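Local coordinates for protein monoglyceride lipase (PDB 4ZWN) that hydrolyses monoacylglycerols to glycerol and free fatty acids, preferring monounsaturated substrates, and also takes part in breaking down fatty acid ethyl esters, at residues A[63-68]-A[125-130]; A[79-84]-A[91-96]; A[135-140]-A[326-331]; A[139-144]-A[318-323]; A[151-156]-A[164-169]. The protein carries 2 engineered substitutions. All blocks are in the same frame, centred on the assembly; numbering follows the deposited sequence.

Interaction 1: residues A[63-68]-A[125-130]; sequences RVLLIH and EKNLSE
The guanidinium of R63 reaches N127 and E130 edge-on, and a single nitrogen, NH1, serves both. R63 NH1 donates to N127 OD1 over 2.9 Å, the acceptor lying practically in the guanidinium plane while the two planar groups stand 87° apart. The other hydrogen of R63 NH1 goes to E130 OE1, also at 2.9 Å, in a nearly straight salt bridge that meets the carboxylate from above its plane. The example belongs to the alpha/beta hydrolase fold: residues 125-130 of helix 113-134 run almost antiparallel to residues 63-67 of the strand. With CG anti to the backbone N (chi1 -176°), the arginine extends outward from the strand, and a bend at chi3 (-60°) turns its edge to both partners. E130 OE2 pairs in turn with K126 NZ at 2.9 Å, and R63 NE has a second carboxylate in E90. N127 ND2 bonds F123 O, which fixes the turn of the amide. A leucine here would probably leave E90 and E130 without their guanidinium and N127 OD1 without its donor.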
# COMPACT_ATOMS: atom_id res chain seq x y z
N ARG A 63 4.79 7.51 13.43
CA ARG A 63 4.51 7.89 12.05
C ARG A 63 4.33 6.65 11.17
O ARG A 63 5.07 5.67 11.31
CB ARG A 63 5.62 8.78 11.49
CG ARG A 63 5.34 9.30 10.08
CD ARG A 63 6.48 10.15 9.56
NE ARG A 63 6.72 11.32 10.39
CZ ARG A 63 7.51 12.33 10.05
NH1 ARG A 63 8.14 12.32 8.89
NH2 ARG A 63 7.67 13.36 10.88
N VAL A 64 3.36 6.69 10.26
CA VAL A 64 3.13 5.58 9.35
C VAL A 64 3.43 5.97 7.90
O VAL A 64 2.86 6.93 7.37
CB VAL A 64 1.69 5.04 9.43
CG1 VAL A 64 1.58 3.72 8.70
CG2 VAL A 64 1.25 4.88 10.88
N LEU A 65 4.33 5.23 7.27
CA LEU A 65 4.66 5.41 5.86
C LEU A 65 3.68 4.61 4.99
O LEU A 65 3.61 3.39 5.09
CB LEU A 65 6.10 4.98 5.58
CG LEU A 65 6.91 5.66 4.47
CD1 LEU A 65 8.27 4.98 4.33
CD2 LEU A 65 6.18 5.68 3.14
N LEU A 66 2.94 5.30 4.13
CA LEU A 66 1.94 4.62 3.31
C LEU A 66 2.43 4.37 1.89
O LEU A 66 2.78 5.30 1.16
CB LEU A 66 0.64 5.44 3.28
CG LEU A 66 0.07 5.87 4.64
CD1 LEU A 66 -1.31 6.46 4.47
CD2 LEU A 66 0.04 4.72 5.62
N ILE A 67 2.44 3.10 1.50
CA ILE A 67 2.79 2.71 0.13
C ILE A 67 1.52 2.36 -0.64
O ILE A 67 0.93 1.30 -0.41
CB ILE A 67 3.75 1.51 0.11
CG1 ILE A 67 4.91 1.74 1.07
CG2 ILE A 67 4.26 1.27 -1.31
CD1 ILE A 67 5.86 0.57 1.17
N HIS A 68 1.10 3.24 -1.54
CA HIS A 68 -0.15 3.06 -2.26
C HIS A 68 -0.07 1.91 -3.26
O HIS A 68 1.01 1.41 -3.57
CB HIS A 68 -0.57 4.35 -2.98
CG HIS A 68 0.32 4.72 -4.14
ND1 HIS A 68 0.23 4.11 -5.37
CD2 HIS A 68 1.28 5.67 -4.25
CE1 HIS A 68 1.12 4.64 -6.19
NE2 HIS A 68 1.77 5.60 -5.54
N GLU A 125 14.51 6.79 4.51
CA GLU A 125 15.58 7.51 5.19
C GLU A 125 15.19 8.95 5.52
O GLU A 125 15.64 9.50 6.52
CB GLU A 125 16.84 7.50 4.34
CG GLU A 125 17.44 6.12 4.16
CD GLU A 125 18.60 6.11 3.20
OE1 GLU A 125 18.86 7.16 2.58
OE2 GLU A 125 19.26 5.05 3.07
N LYS A 126 14.35 9.54 4.68
CA LYS A 126 13.85 10.89 4.92
C LYS A 126 13.00 10.93 6.18
O LYS A 126 13.19 11.79 7.05
CB LYS A 126 13.03 11.38 3.72
CG LYS A 126 12.41 12.76 3.89
CD LYS A 126 11.50 13.10 2.72
CE LYS A 126 11.27 14.61 2.58
NZ LYS A 126 10.50 15.19 3.71
N ASN A 127 12.05 10.00 6.28
CA ASN A 127 11.18 9.92 7.44
C ASN A 127 11.93 9.45 8.68
O ASN A 127 11.64 9.89 9.79
CB ASN A 127 10.00 8.99 7.15
CG ASN A 127 8.97 9.63 6.24
OD1 ASN A 127 8.13 10.40 6.69
ND2 ASN A 127 9.04 9.31 4.96
N LEU A 128 12.88 8.55 8.47
CA LEU A 128 13.72 8.04 9.55
C LEU A 128 14.50 9.19 10.18
O LEU A 128 14.68 9.24 11.39
CB LEU A 128 14.67 6.97 9.01
CG LEU A 128 14.85 5.67 9.80
CD1 LEU A 128 13.52 5.19 10.36
CD2 LEU A 128 15.46 4.61 8.90
N SER A 129 14.94 10.11 9.34
CA SER A 129 15.69 11.27 9.79
C SER A 129 14.81 12.22 10.59
O SER A 129 15.22 12.76 11.61
CB SER A 129 16.32 12.01 8.60
OG SER A 129 17.03 13.15 9.03
N GLU A 130 13.58 12.41 10.11
CA GLU A 130 12.63 13.31 10.75
C GLU A 130 12.06 12.72 12.04
O GLU A 130 11.73 13.45 12.97
CB GLU A 130 11.50 13.67 9.79
CG GLU A 130 11.96 14.44 8.57
CD GLU A 130 10.81 14.85 7.68
OE1 GLU A 130 9.65 14.66 8.09
OE2 GLU A 130 11.07 15.38 6.58

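Interaction 2: residues A[79-84]-A[91-96]; sequences RLMDHL and SFTFDQ
M81 can be followed outward from the helix as it comes down on S91 and T93. M81 CB sits 3.9 Å from S91 OG, and the next atom makes the nearest approach of the pair, M81 CG lying 3.5 Å from S91 CB. The sulfur lies between the two strand residues, M81 SD resting 3.8 Å from T93 CG2 and still close to S91 CB. There the chain bends, chi3 being -72°, and this turn keeps the terminal methyl close to the same threonine, M81 CE standing 4.0 Å from T93 CG2. The two side chains cross at roughly a right angle, the thioether lying over the threonine methyl. T93 offers that methyl because its OG1 is committed elsewhere, to L66 O of the adjoining strand. About one turn further along the helix, L84 CD1 comes within 3.3 Å of S91 OG, an apolar neighbour for a hydroxyl that donates to a water; a link from this water on to M81 O is doubtful, being too short. No hydrogen bond joins the segments directly, and W51 and L66 close in on M81 from the neighbouring strands. Residues 79-84 run at 162° to residues 91-94, the geometry of a beta-alpha-beta crossover in which helix 78-86 connects strand 62-67 to strand 89-94 within the central sheet of the alpha/beta hydrolase fold.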
# COMPACT_ATOMS: atom_id res chain seq x y z
N ARG A 79 -8.62 9.18 3.59
CA ARG A 79 -9.48 8.60 4.61
C ARG A 79 -8.66 7.99 5.74
O ARG A 79 -8.97 8.16 6.92
CB ARG A 79 -10.40 7.56 3.98
CG ARG A 79 -11.63 7.17 4.79
CD ARG A 79 -12.43 6.13 4.01
NE ARG A 79 -13.68 5.74 4.67
CZ ARG A 79 -14.52 4.83 4.19
NH1 ARG A 79 -14.26 4.22 3.04
NH2 ARG A 79 -15.63 4.53 4.85
N LEU A 80 -7.58 7.30 5.37
CA LEU A 80 -6.72 6.65 6.35
C LEU A 80 -5.89 7.65 7.15
O LEU A 80 -5.83 7.59 8.37
CB LEU A 80 -5.80 5.64 5.67
CG LEU A 80 -4.79 4.94 6.57
CD1 LEU A 80 -5.50 4.18 7.68
CD2 LEU A 80 -3.91 4.01 5.75
N MET A 81 -5.26 8.58 6.43
CA MET A 81 -4.41 9.59 7.06
C MET A 81 -5.21 10.52 7.97
O MET A 81 -4.70 10.97 9.00
CB MET A 81 -3.69 10.40 5.98
CG MET A 81 -2.70 9.59 5.17
SD MET A 81 -1.69 10.54 4.02
CE MET A 81 -2.91 10.98 2.78
N ASP A 82 -6.45 10.80 7.60
CA ASP A 82 -7.32 11.64 8.41
C ASP A 82 -7.61 10.99 9.76
O ASP A 82 -7.50 11.64 10.80
CB ASP A 82 -8.63 11.94 7.67
CG ASP A 82 -9.41 13.08 8.30
OD1 ASP A 82 -8.79 14.05 8.76
OD2 ASP A 82 -10.66 13.00 8.33
N HIS A 83 -7.98 9.71 9.74
CA HIS A 83 -8.27 8.98 10.97
C HIS A 83 -7.02 8.78 11.82
O HIS A 83 -7.08 8.84 13.04
CB HIS A 83 -8.92 7.63 10.66
CG HIS A 83 -10.37 7.72 10.30
ND1 HIS A 83 -10.81 8.26 9.11
CD2 HIS A 83 -11.48 7.33 10.96
CE1 HIS A 83 -12.13 8.20 9.06
NE2 HIS A 83 -12.56 7.64 10.17
N LEU A 84 -5.89 8.53 11.17
CA LEU A 84 -4.63 8.39 11.89
C LEU A 84 -4.25 9.69 12.58
O LEU A 84 -3.75 9.69 13.70
CB LEU A 84 -3.51 7.94 10.94
CG LEU A 84 -3.50 6.48 10.50
CD1 LEU A 84 -2.43 6.24 9.46
CD2 LEU A 84 -3.30 5.56 11.70
N SER A 91 1.33 10.64 9.27
CA SER A 91 1.38 9.86 8.04
C SER A 91 2.31 10.49 7.02
O SER A 91 2.45 11.71 6.95
CB SER A 91 -0.01 9.70 7.43
OG SER A 91 -0.87 8.93 8.25
N PHE A 92 2.95 9.64 6.23
CA PHE A 92 3.73 10.09 5.09
C PHE A 92 3.43 9.18 3.90
O PHE A 92 3.53 7.96 4.00
CB PHE A 92 5.23 10.09 5.38
CG PHE A 92 6.06 10.71 4.29
CD1 PHE A 92 6.46 9.96 3.20
CD2 PHE A 92 6.44 12.04 4.36
CE1 PHE A 92 7.23 10.52 2.19
CE2 PHE A 92 7.20 12.61 3.35
CZ PHE A 92 7.59 11.85 2.27
N THR A 93 3.04 9.79 2.79
CA THR A 93 2.83 9.04 1.56
C THR A 93 3.38 9.83 0.38
O THR A 93 3.54 11.05 0.46
CB THR A 93 1.34 8.71 1.34
OG1 THR A 93 1.22 7.77 0.26
CG2 THR A 93 0.55 9.96 1.01
N PHE A 94 3.67 9.13 -0.70
CA PHE A 94 4.16 9.77 -1.91
C PHE A 94 3.64 9.01 -3.12
O PHE A 94 3.51 7.79 -3.09
CB PHE A 94 5.69 9.82 -1.91
CG PHE A 94 6.35 8.47 -1.97
CD1 PHE A 94 6.53 7.72 -0.82
CD2 PHE A 94 6.80 7.96 -3.18
CE1 PHE A 94 7.13 6.48 -0.88
CE2 PHE A 94 7.41 6.72 -3.24
CZ PHE A 94 7.58 5.98 -2.09
N ASP A 95 3.33 9.75 -4.19
CA ASP A 95 2.99 9.11 -5.45
C ASP A 95 4.26 8.49 -6.01
O ASP A 95 5.23 9.18 -6.29
CB ASP A 95 2.39 10.12 -6.44
CG ASP A 95 1.01 10.61 -6.01
OD1 ASP A 95 0.43 10.04 -5.06
OD2 ASP A 95 0.50 11.57 -6.63
N GLN A 96 4.26 7.16 -6.15
CA GLN A 96 5.45 6.44 -6.59
C GLN A 96 5.73 6.68 -8.07
O GLN A 96 4.86 7.14 -8.81
CB GLN A 96 5.29 4.94 -6.33
CG GLN A 96 4.99 4.57 -4.89
CD GLN A 96 4.72 3.09 -4.72
OE1 GLN A 96 5.60 2.26 -4.95
NE2 GLN A 96 3.50 2.75 -4.33
O HOH W 1 -2.30 10.76 9.43

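Interaction 3: residues A[135-140]-A[326-331]; sequences GIPLFM and KHTTTE
The F139 ring meets the C-terminal tail with its edge: H327 O lies in the ring plane, 3.9 Å from F139 CZ, and T328 CG2 sits near that plane, 3.8 Å from F139 CE1. The ring is also touched by S164 and, from the last helix, by W323 and L324. This is the start of strand 138-143, an inner strand of the alpha/beta hydrolase sheet, meeting the residues that leave helix 310-326. The carbonyl oxygen thus faces the hydrogen-bearing rim of the ring, an approach that is probably mildly favourable, though not a hydrogen bond. H327 adds its CB, 4.1 Å from F139 CZ, while its imidazole leads away to W323 O and D291, its two nitrogens both bound there. T328 divides its duties. Its OG1 is held by R61, L324 O and Y89, with chi1 at 57°, and this rotation sets CG2 anti to the carbonyl carbon, where the methyl faces strand 138-143. The hydroxyl's bonds therefore fix the position of the methyl. The tail beyond T328 departs into solvent and is poorly ordered at its last two residues. Just before the strand, P137 crosses T328 at about a right angle, its ring atom CG touching T328 CG2 at 3.7 Å.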
# COMPACT_ATOMS: atom_id res chain seq x y z
N GLY A 135 12.10 11.23 18.24
CA GLY A 135 12.14 9.98 18.96
C GLY A 135 10.87 9.16 18.82
O GLY A 135 10.39 8.56 19.79
N ILE A 136 10.31 9.15 17.62
CA ILE A 136 9.07 8.42 17.37
C ILE A 136 9.28 7.27 16.38
O ILE A 136 10.09 7.37 15.46
CB ILE A 136 7.96 9.35 16.83
CG1 ILE A 136 8.35 9.94 15.48
CG2 ILE A 136 7.67 10.46 17.84
CD1 ILE A 136 7.26 10.76 14.84
N PRO A 137 8.53 6.17 16.57
CA PRO A 137 8.67 4.98 15.72
C PRO A 137 8.10 5.18 14.32
O PRO A 137 7.12 5.91 14.14
CB PRO A 137 7.87 3.92 16.48
CG PRO A 137 6.85 4.70 17.23
CD PRO A 137 7.53 5.98 17.63
N LEU A 138 8.72 4.53 13.34
CA LEU A 138 8.26 4.60 11.96
C LEU A 138 7.70 3.26 11.51
O LEU A 138 8.41 2.25 11.48
CB LEU A 138 9.40 5.01 11.03
CG LEU A 138 9.04 5.12 9.54
CD1 LEU A 138 8.00 6.20 9.32
CD2 LEU A 138 10.28 5.38 8.71
N PHE A 139 6.41 3.24 11.17
CA PHE A 139 5.75 2.03 10.70
C PHE A 139 5.55 2.08 9.19
O PHE A 139 5.52 3.16 8.59
CB PHE A 139 4.41 1.84 11.40
CG PHE A 139 4.53 1.59 12.88
CD1 PHE A 139 4.56 2.65 13.78
CD2 PHE A 139 4.60 0.30 13.37
CE1 PHE A 139 4.67 2.42 15.14
CE2 PHE A 139 4.72 0.06 14.73
CZ PHE A 139 4.75 1.12 15.61
N MET A 140 5.43 0.91 8.57
CA MET A 140 5.26 0.83 7.12
C MET A 140 3.95 0.14 6.75
O MET A 140 3.65 -0.96 7.23
CB MET A 140 6.45 0.10 6.49
CG MET A 140 6.37 -0.03 4.97
SD MET A 140 7.87 -0.72 4.24
CE MET A 140 9.04 0.59 4.57
N LYS A 326 -0.63 -0.75 20.68
CA LYS A 326 0.03 -1.85 21.36
C LYS A 326 1.55 -1.82 21.16
O LYS A 326 2.30 -2.21 22.05
CB LYS A 326 -0.54 -3.19 20.86
CG LYS A 326 -0.02 -4.40 21.61
CD LYS A 326 -0.59 -5.68 21.04
CE LYS A 326 -0.14 -6.88 21.85
NZ LYS A 326 1.34 -6.89 22.01
N HIS A 327 1.99 -1.34 20.00
CA HIS A 327 3.41 -1.33 19.67
C HIS A 327 4.01 0.06 19.85
O HIS A 327 5.13 0.35 19.39
CB HIS A 327 3.62 -1.85 18.26
CG HIS A 327 3.23 -3.28 18.10
ND1 HIS A 327 1.93 -3.68 17.85
CD2 HIS A 327 3.96 -4.42 18.18
CE1 HIS A 327 1.88 -5.00 17.77
NE2 HIS A 327 3.10 -5.47 17.96
N THR A 328 3.25 0.91 20.54
CA THR A 328 3.77 2.19 21.02
C THR A 328 3.41 2.45 22.49
O THR A 328 3.50 3.59 23.01
CB THR A 328 3.29 3.38 20.13
OG1 THR A 328 1.87 3.43 20.08
CG2 THR A 328 3.83 3.24 18.71
N THR A 329 3.01 1.38 23.18
CA THR A 329 2.64 1.47 24.58
C THR A 329 3.87 1.56 25.47
O THR A 329 4.74 0.69 25.44
CB THR A 329 1.79 0.26 25.02
OG1 THR A 329 1.50 0.36 26.42
CG2 THR A 329 2.54 -1.04 24.76
N THR A 330 3.95 2.63 26.27
CA THR A 330 5.08 2.84 27.16
C THR A 330 4.61 3.05 28.60
O THR A 330 4.60 2.12 29.41
CB THR A 330 5.93 4.04 26.73
OG1 THR A 330 5.09 5.19 26.55
CG2 THR A 330 6.65 3.74 25.42
N GLU A 331 4.21 4.28 28.91
CA GLU A 331 3.74 4.61 30.25
C GLU A 331 3.85 6.11 30.51
O GLU A 331 3.30 6.92 29.77
CB GLU A 331 4.53 3.84 31.31
CG GLU A 331 3.69 2.88 32.13
CD GLU A 331 4.47 2.24 33.26
OE1 GLU A 331 5.53 2.78 33.64
OE2 GLU A 331 4.02 1.19 33.78

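Interaction 4: residues A[139-144]-A[318-323]; sequences FMWGHS and NDMKQW
M320 brings its methyl and sulfur to the pyrrole side of the W141 indole. M320 CE lies 3.9 Å from W141 CD1, and M320 SD stands 4.7 Å from the centroid of the five-membered ring, 53° off its normal, an oblique Met-aromatic contact. The methionine reaches that far because it is extended throughout, chi1, chi2 and chi3 all being near 180°, and it meets the indole at about a right angle. About one turn further on, W323 touches F139 through a single carbon of its benzene ring, W323 CZ3 being 4.1 Å from F139 CD2 in another oblique approach. In the next shell, I167 of the neighbouring strand touches W141, M320 and W323, while F305 meets the W141 ring edge-to-face and also lies against M320. V64 and L66 press on W141 from the opposite neighbour in the sheet, and the backbone N of H143 lies over part of one indole face. Just past the end of the strand comes S144, the probable nucleophile, whose backbone (phi 50°) has the strained turn of a nucleophile elbow in the GXSXG motif; the W141 side chain is about 10 Å from that of H302, the likely charge-relay histidine. No hydrogen bond crosses between the segments, so this part of the helix-strand interface probably rests on dispersion and the polarisable sulfur, interactions that depend on fit more than on direction.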
# COMPACT_ATOMS: atom_id res chain seq x y z
N PHE A 139 6.41 3.24 11.17
CA PHE A 139 5.75 2.03 10.70
C PHE A 139 5.55 2.08 9.19
O PHE A 139 5.52 3.16 8.59
CB PHE A 139 4.41 1.84 11.40
CG PHE A 139 4.53 1.59 12.88
CD1 PHE A 139 4.56 2.65 13.78
CD2 PHE A 139 4.60 0.30 13.37
CE1 PHE A 139 4.67 2.42 15.14
CE2 PHE A 139 4.72 0.06 14.73
CZ PHE A 139 4.75 1.12 15.61
N MET A 140 5.43 0.91 8.57
CA MET A 140 5.26 0.83 7.12
C MET A 140 3.95 0.14 6.75
O MET A 140 3.65 -0.96 7.23
CB MET A 140 6.45 0.10 6.49
CG MET A 140 6.37 -0.03 4.97
SD MET A 140 7.87 -0.72 4.24
CE MET A 140 9.04 0.59 4.57
N TRP A 141 3.17 0.79 5.90
CA TRP A 141 1.85 0.31 5.49
C TRP A 141 1.78 0.26 3.97
O TRP A 141 2.33 1.13 3.29
CB TRP A 141 0.76 1.22 6.05
CG TRP A 141 -0.65 0.91 5.60
CD1 TRP A 141 -1.58 0.18 6.29
CD2 TRP A 141 -1.29 1.34 4.39
NE1 TRP A 141 -2.76 0.13 5.58
CE2 TRP A 141 -2.61 0.83 4.41
CE3 TRP A 141 -0.88 2.11 3.30
CZ2 TRP A 141 -3.52 1.06 3.38
CZ3 TRP A 141 -1.79 2.34 2.27
CH2 TRP A 141 -3.09 1.82 2.32
N GLY A 142 1.12 -0.75 3.43
CA GLY A 142 0.98 -0.88 1.99
C GLY A 142 -0.30 -1.58 1.60
O GLY A 142 -0.73 -2.52 2.27
N HIS A 143 -0.92 -1.12 0.51
CA HIS A 143 -2.13 -1.77 0.01
C HIS A 143 -1.89 -2.42 -1.35
O HIS A 143 -1.28 -1.82 -2.23
CB HIS A 143 -3.27 -0.77 -0.10
CG HIS A 143 -4.48 -1.32 -0.80
ND1 HIS A 143 -5.26 -2.31 -0.26
CD2 HIS A 143 -5.01 -1.04 -2.01
CE1 HIS A 143 -6.24 -2.61 -1.09
NE2 HIS A 143 -6.11 -1.85 -2.17
N SER A 144 -2.39 -3.64 -1.50
CA SER A 144 -2.28 -4.40 -2.76
C SER A 144 -0.82 -4.39 -3.22
O SER A 144 0.05 -4.95 -2.55
CB SER A 144 -3.20 -3.78 -3.81
OG SER A 144 -3.37 -4.67 -4.91
N ASN A 318 -9.89 0.44 13.20
CA ASN A 318 -9.79 0.27 14.65
C ASN A 318 -8.81 -0.83 15.02
O ASN A 318 -8.09 -0.72 16.02
CB ASN A 318 -11.16 -0.02 15.26
CG ASN A 318 -12.03 1.22 15.34
OD1 ASN A 318 -11.54 2.34 15.23
ND2 ASN A 318 -13.33 1.01 15.52
N ASP A 319 -8.78 -1.89 14.23
CA ASP A 319 -7.84 -2.97 14.48
C ASP A 319 -6.41 -2.49 14.26
O ASP A 319 -5.50 -2.83 15.02
CB ASP A 319 -8.14 -4.19 13.60
CG ASP A 319 -9.38 -4.94 14.06
OD1 ASP A 319 -9.81 -4.73 15.21
OD2 ASP A 319 -9.92 -5.74 13.26
N MET A 320 -6.22 -1.67 13.23
CA MET A 320 -4.90 -1.11 12.95
C MET A 320 -4.49 -0.12 14.03
O MET A 320 -3.34 -0.12 14.48
CB MET A 320 -4.90 -0.44 11.57
CG MET A 320 -3.62 0.33 11.27
SD MET A 320 -3.57 0.96 9.59
CE MET A 320 -2.12 2.00 9.65
N LYS A 321 -5.44 0.72 14.44
CA LYS A 321 -5.20 1.72 15.48
C LYS A 321 -4.80 1.04 16.79
O LYS A 321 -3.81 1.42 17.42
CB LYS A 321 -6.44 2.59 15.67
CG LYS A 321 -6.24 3.82 16.55
CD LYS A 321 -6.82 3.60 17.94
CE LYS A 321 -6.68 4.84 18.81
NZ LYS A 321 -7.15 4.55 20.19
N GLN A 322 -5.55 0.02 17.19
CA GLN A 322 -5.26 -0.71 18.42
C GLN A 322 -3.92 -1.44 18.32
O GLN A 322 -3.18 -1.54 19.29
CB GLN A 322 -6.37 -1.71 18.74
CG GLN A 322 -7.67 -1.06 19.18
CD GLN A 322 -8.80 -2.06 19.32
OE1 GLN A 322 -8.63 -3.25 19.04
NE2 GLN A 322 -9.97 -1.59 19.75
N TRP A 323 -3.63 -1.94 17.12
CA TRP A 323 -2.38 -2.64 16.87
C TRP A 323 -1.19 -1.69 17.01
O TRP A 323 -0.17 -2.05 17.59
CB TRP A 323 -2.39 -3.28 15.48
CG TRP A 323 -1.22 -4.16 15.21
CD1 TRP A 323 -1.09 -5.47 15.55
CD2 TRP A 323 -0.01 -3.79 14.54
NE1 TRP A 323 0.13 -5.95 15.14
CE2 TRP A 323 0.81 -4.94 14.51
CE3 TRP A 323 0.45 -2.61 13.96
CZ2 TRP A 323 2.07 -4.93 13.92
CZ3 TRP A 323 1.71 -2.61 13.37
CH2 TRP A 323 2.50 -3.76 13.36

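Interaction 5: residues A[151-156]-A[164-169]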
# COMPACT_ATOMS: atom_id res chain seq x y z
N LEU A 151 5.71 -5.97 2.39
CA LEU A 151 6.12 -7.25 2.94
C LEU A 151 7.50 -7.65 2.42
O LEU A 151 8.28 -8.29 3.14
CB LEU A 151 5.10 -8.34 2.61
CG LEU A 151 3.71 -8.14 3.23
CD1 LEU A 151 2.80 -9.30 2.86
CD2 LEU A 151 3.81 -7.99 4.74
N ASN A 152 7.81 -7.27 1.19
CA ASN A 152 9.12 -7.56 0.62
C ASN A 152 10.22 -6.69 1.24
O ASN A 152 11.34 -7.16 1.45
CB ASN A 152 9.11 -7.38 -0.89
CG ASN A 152 8.69 -8.65 -1.62
OD1 ASN A 152 9.47 -9.60 -1.74
ND2 ASN A 152 7.45 -8.67 -2.10
N TYR A 153 9.89 -5.43 1.54
CA TYR A 153 10.86 -4.54 2.18
C TYR A 153 11.29 -5.12 3.51
O TYR A 153 12.46 -5.00 3.90
CB TYR A 153 10.28 -3.14 2.37
CG TYR A 153 11.32 -2.14 2.84
CD1 TYR A 153 12.08 -1.42 1.92
CD2 TYR A 153 11.55 -1.92 4.19
CE1 TYR A 153 13.04 -0.51 2.33
CE2 TYR A 153 12.51 -1.01 4.62
CZ TYR A 153 13.25 -0.31 3.69
OH TYR A 153 14.20 0.59 4.11
N ALA A 154 10.36 -5.77 4.21
CA ALA A 154 10.66 -6.44 5.47
C ALA A 154 11.70 -7.56 5.30
O ALA A 154 12.33 -7.97 6.26
CB ALA A 154 9.39 -6.99 6.09
N CYS A 155 11.86 -8.03 4.07
CA CYS A 155 12.82 -9.10 3.79
C CYS A 155 14.12 -8.56 3.18
O CYS A 155 15.18 -9.15 3.37
CB CYS A 155 12.21 -10.14 2.85
SG CYS A 155 10.72 -10.94 3.48
N GLN A 156 14.02 -7.45 2.45
CA GLN A 156 15.14 -6.99 1.64
C GLN A 156 15.54 -5.54 1.90
O GLN A 156 16.57 -5.08 1.40
CB GLN A 156 14.81 -7.15 0.16
CG GLN A 156 13.81 -6.14 -0.37
CD GLN A 156 13.44 -6.39 -1.81
OE1 GLN A 156 12.74 -7.35 -2.12
NE2 GLN A 156 13.92 -5.53 -2.70
N SER A 164 9.53 -0.14 12.77
CA SER A 164 8.94 -0.59 14.03
C SER A 164 7.84 -1.62 13.83
O SER A 164 7.51 -2.36 14.75
CB SER A 164 8.40 0.61 14.81
OG SER A 164 9.46 1.42 15.28
N GLY A 165 7.27 -1.66 12.63
CA GLY A 165 6.21 -2.61 12.34
C GLY A 165 5.75 -2.56 10.90
O GLY A 165 5.88 -1.53 10.24
N TYR A 166 5.20 -3.67 10.42
CA TYR A 166 4.73 -3.76 9.04
C TYR A 166 3.25 -4.07 8.98
O TYR A 166 2.76 -4.96 9.67
CB TYR A 166 5.53 -4.82 8.28
CG TYR A 166 7.00 -4.50 8.15
CD1 TYR A 166 7.90 -4.89 9.14
CD2 TYR A 166 7.49 -3.81 7.05
CE1 TYR A 166 9.25 -4.61 9.03
CE2 TYR A 166 8.84 -3.52 6.93
CZ TYR A 166 9.71 -3.92 7.92
OH TYR A 166 11.05 -3.64 7.82
N ILE A 167 2.53 -3.32 8.14
CA ILE A 167 1.11 -3.53 7.95
C ILE A 167 0.79 -3.76 6.48
O ILE A 167 1.14 -2.94 5.63
CB ILE A 167 0.29 -2.34 8.46
CG1 ILE A 167 0.66 -2.03 9.92
CG2 ILE A 167 -1.20 -2.62 8.32
CD1 ILE A 167 0.11 -0.73 10.43
N GLY A 168 0.13 -4.87 6.18
CA GLY A 168 -0.28 -5.17 4.83
C GLY A 168 -1.78 -5.08 4.66
O GLY A 168 -2.54 -5.62 5.46
N SER A 169 -2.21 -4.38 3.61
CA SER A 169 -3.63 -4.27 3.28
C SER A 169 -3.92 -5.04 2.00
O SER A 169 -3.62 -4.55 0.91
CB SER A 169 -4.04 -2.81 3.13
OG SER A 169 -5.34 -2.70 2.58
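A154 plants its methyl squarely on the Y166 ring, CB standing 3.5 Å from the ring centroid and only 10° off the normal. This CH-pi contact is the tight part: the six ring carbons of Y166 all lie 3.6 to 4.0 Å from A154 CB, and A154 CA comes to 3.6 Å from Y166 CZ. Y153 meets the same ring more loosely, at its edge and at about a right angle, with its CD2 4.2 Å from Y166 CE2. The pieces belong to a beta-alpha-beta unit of the alpha/beta hydrolase fold, in which helix 145-156 links strand 138-143 to strand 165-169. The Y166 side chain leans out to the helix with CG beside its own backbone N (chi1 -63°), and its hydroxyl bonds K160 O in the connecting loop; Y153 OH turns instead to E121. Replacing Y166 by an alanine is likely to open a gap under the A154 methyl and leave K160 O without its hydroxyl partner. Elsewhere the fit slackens, L151 CD2 remaining 5.0 Å from G168 CA, where there is no side chain to meet it, and it fades as well toward the partly exposed end of the helix.

All five contacts fasten helices or the chain end to one central sheet, whose strands 89-94, 62-67, 138-143 and 165-169 are neighbours in that order. Interaction 2 is nested along the chain inside interaction 1, and interaction 5 inside both 3 and 4, which share F139 and M140. Interactions 2 and 4 use helices 78-86 and 310-326 and touch where L80 meets W141, their centres about 11 Å apart; interactions 1 and 5 use helices 113-134 and 145-156, packed against the other face. The centres of 2 and 3, like those of 2 and 5, are about 17 Å apart. Strand 138-143, which leads into the probable nucleophile, is thus braced from both faces.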